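Local coordinates for hypothetical Thioesterase Protein SP_1851 (Streptococcus pneumoniae serotype 4, PDB 4XY5) that probably acts as a PaaI-type thioesterase of the hotdog superfamily, hydrolysing acyl thioesters, although its physiological substrate is not established, at residues D86-G92 with D105-Q111; S75-A81 with R114-T120. The protein carries 1 engineered substitution. All coordinates share one frame; numbering follows the deposited sequence.

Contact 1 (D86-G92 with D105-Q111); sequences DVLTIKG and DVDITNQ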
loop_
_atom_site.group_PDB
_atom_site.type_symbol
_atom_site.label_atom_id
_atom_site.label_comp_id
_atom_site.label_asym_id
_atom_site.label_seq_id
_atom_site.Cartn_x
_atom_site.Cartn_y
_atom_site.Cartn_z
ATOM N N ASP A 86 10.177 -16.310 -19.470
ATOM C CA ASP A 86 8.795 -16.460 -19.011
ATOM C C ASP A 86 7.888 -15.668 -19.931
ATOM O O ASP A 86 8.262 -14.597 -20.401
ATOM C CB ASP A 86 8.596 -15.958 -17.570
ATOM C CG ASP A 86 9.035 -16.955 -16.516
ATOM O OD1 ASP A 86 9.381 -18.108 -16.863
ATOM O OD2 ASP A 86 9.017 -16.577 -15.319
ATOM N N VAL A 87 6.694 -16.188 -20.196
ATOM C CA VAL A 87 5.658 -15.375 -20.802
ATOM C C VAL A 87 4.727 -14.961 -19.672
ATOM O O VAL A 87 4.189 -15.813 -18.961
ATOM C CB VAL A 87 4.890 -16.125 -21.896
ATOM C CG1 VAL A 87 3.718 -15.277 -22.411
ATOM C CG2 VAL A 87 5.839 -16.488 -23.020
ATOM N N LEU A 88 4.596 -13.652 -19.478
ATOM C CA LEU A 88 3.773 -13.111 -18.405
ATOM C C LEU A 88 2.447 -12.632 -18.952
ATOM O O LEU A 88 2.401 -11.875 -19.922
ATOM C CB LEU A 88 4.496 -11.957 -17.705
ATOM C CG LEU A 88 5.858 -12.300 -17.122
ATOM C CD1 LEU A 88 6.451 -11.102 -16.369
ATOM C CD2 LEU A 88 5.745 -13.515 -16.225
ATOM N N THR A 89 1.367 -13.073 -18.321
ATOM C CA THR A 89 0.041 -12.596 -18.667
ATOM C C THR A 89 -0.399 -11.600 -17.607
ATOM O O THR A 89 -0.492 -11.941 -16.444
ATOM C CB THR A 89 -0.966 -13.743 -18.759
ATOM O OG1 THR A 89 -0.516 -14.674 -19.753
ATOM C CG2 THR A 89 -2.343 -13.211 -19.160
ATOM N N ILE A 90 -0.665 -10.379 -18.051
ATOM C CA ILE A 90 -1.007 -9.255 -17.193
ATOM C C ILE A 90 -2.483 -8.978 -17.376
ATOM O O ILE A 90 -2.907 -8.553 -18.448
ATOM C CB ILE A 90 -0.200 -7.991 -17.564
ATOM C CG1 ILE A 90 1.249 -8.359 -17.875
ATOM C CG2 ILE A 90 -0.307 -6.914 -16.446
ATOM C CD1 ILE A 90 1.879 -7.457 -18.949
ATOM N N LYS A 91 -3.261 -9.238 -16.336
ATOM C CA LYS A 91 -4.707 -9.052 -16.398
ATOM C C LYS A 91 -5.116 -7.939 -15.466
ATOM O O LYS A 91 -4.884 -8.033 -14.267
ATOM C CB LYS A 91 -5.437 -10.337 -16.003
ATOM C CG LYS A 91 -5.064 -11.548 -16.848
ATOM C CD LYS A 91 -5.908 -12.762 -16.453
ATOM C CE LYS A 91 -5.757 -13.890 -17.468
ATOM N NZ LYS A 91 -6.722 -14.995 -17.182
ATOM N N GLY A 92 -5.741 -6.901 -16.012
ATOM C CA GLY A 92 -6.212 -5.802 -15.189
ATOM C C GLY A 92 -7.717 -5.656 -15.307
ATOM O O GLY A 92 -8.301 -5.918 -16.371
ATOM N N ASP A 105 -7.524 -3.618 -10.141
ATOM C CA ASP A 105 -6.703 -4.753 -9.713
ATOM C C ASP A 105 -5.941 -5.290 -10.920
ATOM O O ASP A 105 -6.517 -5.452 -11.999
ATOM C CB ASP A 105 -7.547 -5.873 -9.104
ATOM C CG ASP A 105 -7.911 -5.616 -7.644
ATOM O OD1 ASP A 105 -7.389 -4.657 -7.023
ATOM O OD2 ASP A 105 -8.718 -6.402 -7.115
ATOM N N VAL A 106 -4.653 -5.556 -10.749
ATOM C CA VAL A 106 -3.857 -6.116 -11.849
ATOM C C VAL A 106 -3.075 -7.305 -11.332
ATOM O O VAL A 106 -2.421 -7.208 -10.300
ATOM C CB VAL A 106 -2.897 -5.079 -12.453
ATOM C CG1 VAL A 106 -2.113 -5.695 -13.626
ATOM C CG2 VAL A 106 -3.676 -3.840 -12.906
ATOM N N ASP A 107 -3.152 -8.427 -12.047
ATOM C CA ASP A 107 -2.543 -9.676 -11.587
ATOM C C ASP A 107 -1.649 -10.203 -12.684
ATOM O O ASP A 107 -2.044 -10.180 -13.836
ATOM C CB ASP A 107 -3.617 -10.714 -11.236
ATOM C CG ASP A 107 -4.597 -10.213 -10.172
ATOM O OD1 ASP A 107 -4.150 -9.695 -9.121
ATOM O OD2 ASP A 107 -5.819 -10.319 -10.399
ATOM N N ILE A 108 -0.451 -10.664 -12.339
ATOM C CA ILE A 108 0.418 -11.267 -13.332
ATOM C C ILE A 108 0.652 -12.741 -13.027
ATOM O O ILE A 108 0.973 -13.109 -11.889
ATOM C CB ILE A 108 1.778 -10.539 -13.435
ATOM C CG1 ILE A 108 1.561 -9.076 -13.844
ATOM C CG2 ILE A 108 2.674 -11.265 -14.438
ATOM C CD1 ILE A 108 2.900 -8.307 -14.173
ATOM N N THR A 109 0.466 -13.571 -14.052
ATOM C CA THR A 109 0.727 -15.007 -13.972
ATOM C C THR A 109 1.760 -15.398 -15.029
ATOM O O THR A 109 1.903 -14.711 -16.040
ATOM C CB THR A 109 -0.560 -15.830 -14.185
ATOM O OG1 THR A 109 -1.164 -15.452 -15.427
ATOM C CG2 THR A 109 -1.552 -15.561 -13.057
ATOM N N ASN A 110 2.486 -16.493 -14.812
ATOM C CA ASN A 110 3.425 -16.927 -15.845
ATOM C C ASN A 110 2.791 -17.998 -16.718
ATOM O O ASN A 110 1.620 -18.321 -16.538
ATOM C CB ASN A 110 4.755 -17.410 -15.242
ATOM C CG ASN A 110 4.608 -18.640 -14.369
ATOM O OD1 ASN A 110 3.606 -19.346 -14.426
ATOM N ND2 ASN A 110 5.631 -18.910 -13.557
ATOM N N GLN A 111 3.571 -18.547 -17.653
ATOM C CA GLN A 111 3.053 -19.469 -18.664
ATOM C C GLN A 111 2.628 -20.802 -18.055
ATOM O O GLN A 111 1.983 -21.610 -18.721
ATOM C CB GLN A 111 4.097 -19.702 -19.774
ATOM C CG GLN A 111 5.338 -20.467 -19.342
ATOM C CD GLN A 111 6.320 -19.607 -18.571
ATOM O OE1 GLN A 111 6.238 -18.379 -18.599
ATOM N NE2 GLN A 111 7.248 -20.245 -17.868
HETATM O O HOH W 1 7.852 -17.197 -13.079
HETATM O O HOH W 2 -2.685 -13.078 -14.890
HETATM O O HOH W 3 -7.000 -8.641 -12.293
#

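Contact 2 (S75-A81 with R114-T120); sequences SINYLKA and RNVCKAT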
loop_
_atom_site.group_PDB
_atom_site.type_symbol
_atom_site.label_atom_id
_atom_site.label_comp_id
_atom_site.label_asym_id
_atom_site.label_seq_id
_atom_site.Cartn_x
_atom_site.Cartn_y
_atom_site.Cartn_z
ATOM N N SER A 75 -0.231 -0.089 -4.740
ATOM C CA SER A 75 0.403 -1.075 -3.862
ATOM C C SER A 75 0.628 -2.386 -4.614
ATOM O O SER A 75 -0.230 -2.822 -5.366
ATOM C CB SER A 75 -0.455 -1.287 -2.616
ATOM O OG SER A 75 -0.443 -0.094 -1.859
ATOM N N ILE A 76 1.797 -3.002 -4.456
ATOM C CA ILE A 76 2.071 -4.236 -5.187
ATOM C C ILE A 76 2.679 -5.263 -4.243
ATOM O O ILE A 76 3.445 -4.904 -3.352
ATOM C CB ILE A 76 3.027 -3.987 -6.402
ATOM C CG1 ILE A 76 3.354 -5.296 -7.128
ATOM C CG2 ILE A 76 4.301 -3.285 -5.934
ATOM C CD1 ILE A 76 3.971 -5.062 -8.549
ATOM N N ASN A 77 2.274 -6.520 -4.416
ATOM C CA ASN A 77 2.835 -7.659 -3.686
ATOM C C ASN A 77 3.534 -8.585 -4.649
ATOM O O ASN A 77 2.951 -8.976 -5.663
ATOM C CB ASN A 77 1.749 -8.455 -2.966
ATOM C CG ASN A 77 1.232 -7.751 -1.743
ATOM O OD1 ASN A 77 0.348 -6.904 -1.833
ATOM N ND2 ASN A 77 1.788 -8.089 -0.591
ATOM N N TYR A 78 4.765 -8.956 -4.320
ATOM C CA TYR A 78 5.539 -9.867 -5.144
ATOM C C TYR A 78 5.496 -11.281 -4.570
ATOM O O TYR A 78 5.845 -11.505 -3.409
ATOM C CB TYR A 78 6.971 -9.362 -5.262
ATOM C CG TYR A 78 7.070 -7.980 -5.884
ATOM C CD1 TYR A 78 7.075 -7.816 -7.262
ATOM C CD2 TYR A 78 7.150 -6.836 -5.085
ATOM C CE1 TYR A 78 7.168 -6.559 -7.836
ATOM C CE2 TYR A 78 7.251 -5.557 -5.660
ATOM C CZ TYR A 78 7.258 -5.432 -7.033
ATOM O OH TYR A 78 7.364 -4.168 -7.617
ATOM N N LEU A 79 5.067 -12.229 -5.398
ATOM C CA LEU A 79 4.719 -13.570 -4.925
ATOM C C LEU A 79 5.714 -14.641 -5.350
ATOM O O LEU A 79 6.027 -15.566 -4.599
ATOM C CB LEU A 79 3.331 -13.952 -5.439
ATOM C CG LEU A 79 2.246 -12.910 -5.149
ATOM C CD1 LEU A 79 0.904 -13.432 -5.582
ATOM C CD2 LEU A 79 2.240 -12.580 -3.682
ATOM N N LYS A 80 6.184 -14.524 -6.577
ATOM C CA LYS A 80 7.027 -15.548 -7.178
ATOM C C LYS A 80 7.862 -14.868 -8.232
ATOM O O LYS A 80 7.380 -13.965 -8.913
ATOM C CB LYS A 80 6.178 -16.673 -7.780
ATOM C CG LYS A 80 6.939 -17.674 -8.661
ATOM C CD LYS A 80 6.034 -18.847 -9.052
ATOM C CE LYS A 80 6.672 -19.750 -10.104
ATOM N NZ LYS A 80 7.999 -20.275 -9.671
ATOM N N ALA A 81 9.122 -15.272 -8.349
ATOM C CA ALA A 81 10.025 -14.624 -9.293
ATOM C C ALA A 81 9.592 -14.823 -10.739
ATOM O O ALA A 81 9.127 -15.896 -11.115
ATOM C CB ALA A 81 11.443 -15.145 -9.104
ATOM N N ARG A 114 1.276 -19.883 -12.744
ATOM C CA ARG A 114 1.696 -19.528 -11.395
ATOM C C ARG A 114 1.581 -18.021 -11.167
ATOM O O ARG A 114 1.911 -17.236 -12.048
ATOM C CB ARG A 114 3.133 -19.981 -11.132
ATOM C CG ARG A 114 3.390 -21.465 -11.357
ATOM C CD ARG A 114 2.350 -22.321 -10.656
ATOM N NE ARG A 114 2.284 -22.065 -9.219
ATOM C CZ ARG A 114 3.152 -22.536 -8.327
ATOM N NH1 ARG A 114 4.171 -23.288 -8.719
ATOM N NH2 ARG A 114 2.999 -22.252 -7.040
ATOM N N ASN A 115 1.126 -17.623 -9.982
ATOM C CA ASN A 115 1.015 -16.204 -9.637
ATOM C C ASN A 115 2.368 -15.536 -9.417
ATOM O O ASN A 115 3.133 -15.960 -8.559
ATOM C CB ASN A 115 0.159 -16.032 -8.375
ATOM C CG ASN A 115 -1.297 -16.361 -8.612
ATOM O OD1 ASN A 115 -1.808 -16.221 -9.721
ATOM N ND2 ASN A 115 -1.975 -16.804 -7.564
ATOM N N VAL A 116 2.657 -14.476 -10.174
ATOM C CA VAL A 116 3.926 -13.759 -10.027
ATOM C C VAL A 116 3.808 -12.523 -9.114
ATOM O O VAL A 116 4.605 -12.347 -8.176
ATOM C CB VAL A 116 4.465 -13.347 -11.411
ATOM C CG1 VAL A 116 5.756 -12.545 -11.279
ATOM C CG2 VAL A 116 4.711 -14.590 -12.244
ATOM N N CYS A 117 2.827 -11.666 -9.373
ATOM C CA CYS A 117 2.624 -10.498 -8.511
ATOM C C CYS A 117 1.195 -9.979 -8.675
ATOM O O CYS A 117 0.520 -10.333 -9.634
ATOM C CB CYS A 117 3.651 -9.401 -8.819
ATOM S SG CYS A 117 3.501 -8.680 -10.478
ATOM N N LYS A 118 0.736 -9.177 -7.711
ATOM C CA LYS A 118 -0.620 -8.629 -7.702
ATOM C C LYS A 118 -0.522 -7.179 -7.271
ATOM O O LYS A 118 0.211 -6.865 -6.343
ATOM C CB LYS A 118 -1.542 -9.399 -6.739
ATOM C CG LYS A 118 -1.429 -10.911 -6.803
ATOM C CD LYS A 118 -1.845 -11.434 -8.155
ATOM C CE LYS A 118 -1.331 -12.842 -8.373
ATOM N NZ LYS A 118 -1.337 -13.218 -9.799
ATOM N N ALA A 119 -1.244 -6.280 -7.933
ATOM C CA ALA A 119 -1.149 -4.875 -7.559
ATOM C C ALA A 119 -2.513 -4.230 -7.587
ATOM O O ALA A 119 -3.405 -4.708 -8.269
ATOM C CB ALA A 119 -0.195 -4.133 -8.491
ATOM N N THR A 120 -2.677 -3.149 -6.832
ATOM C CA THR A 120 -3.923 -2.408 -6.853
ATOM C C THR A 120 -3.584 -0.956 -7.090
ATOM O O THR A 120 -2.707 -0.398 -6.426
ATOM C CB THR A 120 -4.708 -2.584 -5.536
ATOM O OG1 THR A 120 -5.091 -3.957 -5.415
ATOM C CG2 THR A 120 -5.952 -1.717 -5.519
#

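Contact 1 (D86-G92 with D105-Q111)
Thr89 O is gripped twice, by Thr109 N at 3.0 Å and by a bridging water that donates to it at 2.9 Å. The same water lies 2.9 Å from Thr109 OG1, which chi1 of 55° sets between its own backbone N and carbonyl carbon. This is the antiparallel hairpin of strands 87-97 and 101-109 in the hotdog sheet; within it, residues 87-92 and 105-109 run 164° apart in their N-to-C directions. Hydrogen-bonded pairs are Thr89 with Thr109 and Lys91 with Asp107, and Lys91 N makes an almost straight bond to Asp107 O at 2.9 Å.

The non-hydrogen-bonded pairs alternate with them, and from these Ile90, Ile108 and Val106 point to the sheet face that helix 47-64 packs against. There Ile90 and Ile108 lie side by side and point the same way. Ile90 turns its CG2 branch to Val106 CG1 at 3.6 Å, crossing that valine at a slant. Ile108 uses its own CG2 against Leu88 CB, 3.8 Å away, while Leu53, Cys54 and Ile57 of the helix pack on this apolar row. Strand 27-33 flanks the hairpin on the other edge of strand 87-92.

Beyond the last bridge, Gln111 holds the ends together with both amide atoms. Gln111 OE1 accepts from Val87 N at 2.7 Å, with the donor well above the carbonyl plane. Its NE2 donates a hydrogen bond to Asp86 OD1, which is met 55° out of the carboxylate plane. The other carboxylate oxygen, OD2, accepts from Lys83 N and from a water. That water in turn accepts from Asn110 ND2, at 2.8 Å, while Asn110 OD1 receives the backbone amides of Glu112 and Arg114.

Contact 2 (S75-A81 with R114-T120)
Val116 O accepts two amides from the same face of its carbonyl plane, Leu79 N at 2.8 Å and Lys80 N at 3.1 Å. The fork sits at a classic beta bulge, where Val116 and Cys117 both lie opposite Ile108, and it closes the antiparallel pairing of strand 68-78, outermost in this chain, with strand 115-127 of the hotdog sheet. Further along, Asn77 pairs with Lys118 and Ser75 with Thr120 as hydrogen-bonded pairs; the Asn77 N to Lys118 O bond, 2.8 Å, is nearly straight at 175°.

Leu79 crosses Lys118 at about a right angle. Lys118 bends at chi2 (-63°), and its CG and CE both meet Leu79 CD1, at 3.6 Å. Its NZ bonds to Ile108 O and, weakly, to Asn115 OD1. On the face toward helix 47-64, Ile76 CB meets Ala119 CB at 3.8 Å and Tyr78 CD1 approaches Cys117 CB at 4.1 Å. Leu50 and Phe51 of that helix touch Tyr78, whose OH bonds to Gly47 O. Ser75 to Asn77 also pair with a strand of the third subunit, continuing the sheet, and Ser75 OG bonds to Ser75 OG of that subunit.

How the contacts relate
Contacts 1 and 2 are neighbouring strand pairings of one antiparallel sheet, their centres about 9 Å apart. Segments 105-111 and 114-120 form the seam: Ile108 O lies 2.8 Å from Val116 N and Val106 O the same distance from Ala119 N, both probable hydrogen bonds. Across this seam Asp107 OD1 packs on Lys118 CD, and Asp105 OD1 accepts from Thr120 OG1. Outside the chain, Asp105 OD1 also forms a salt bridge with Lys118 NZ of the second subunit. Both contacts pack apolar side chains on the same helix, 47-64, at neighbouring positions along it, as expected for a hotdog sheet wrapped round its central helix.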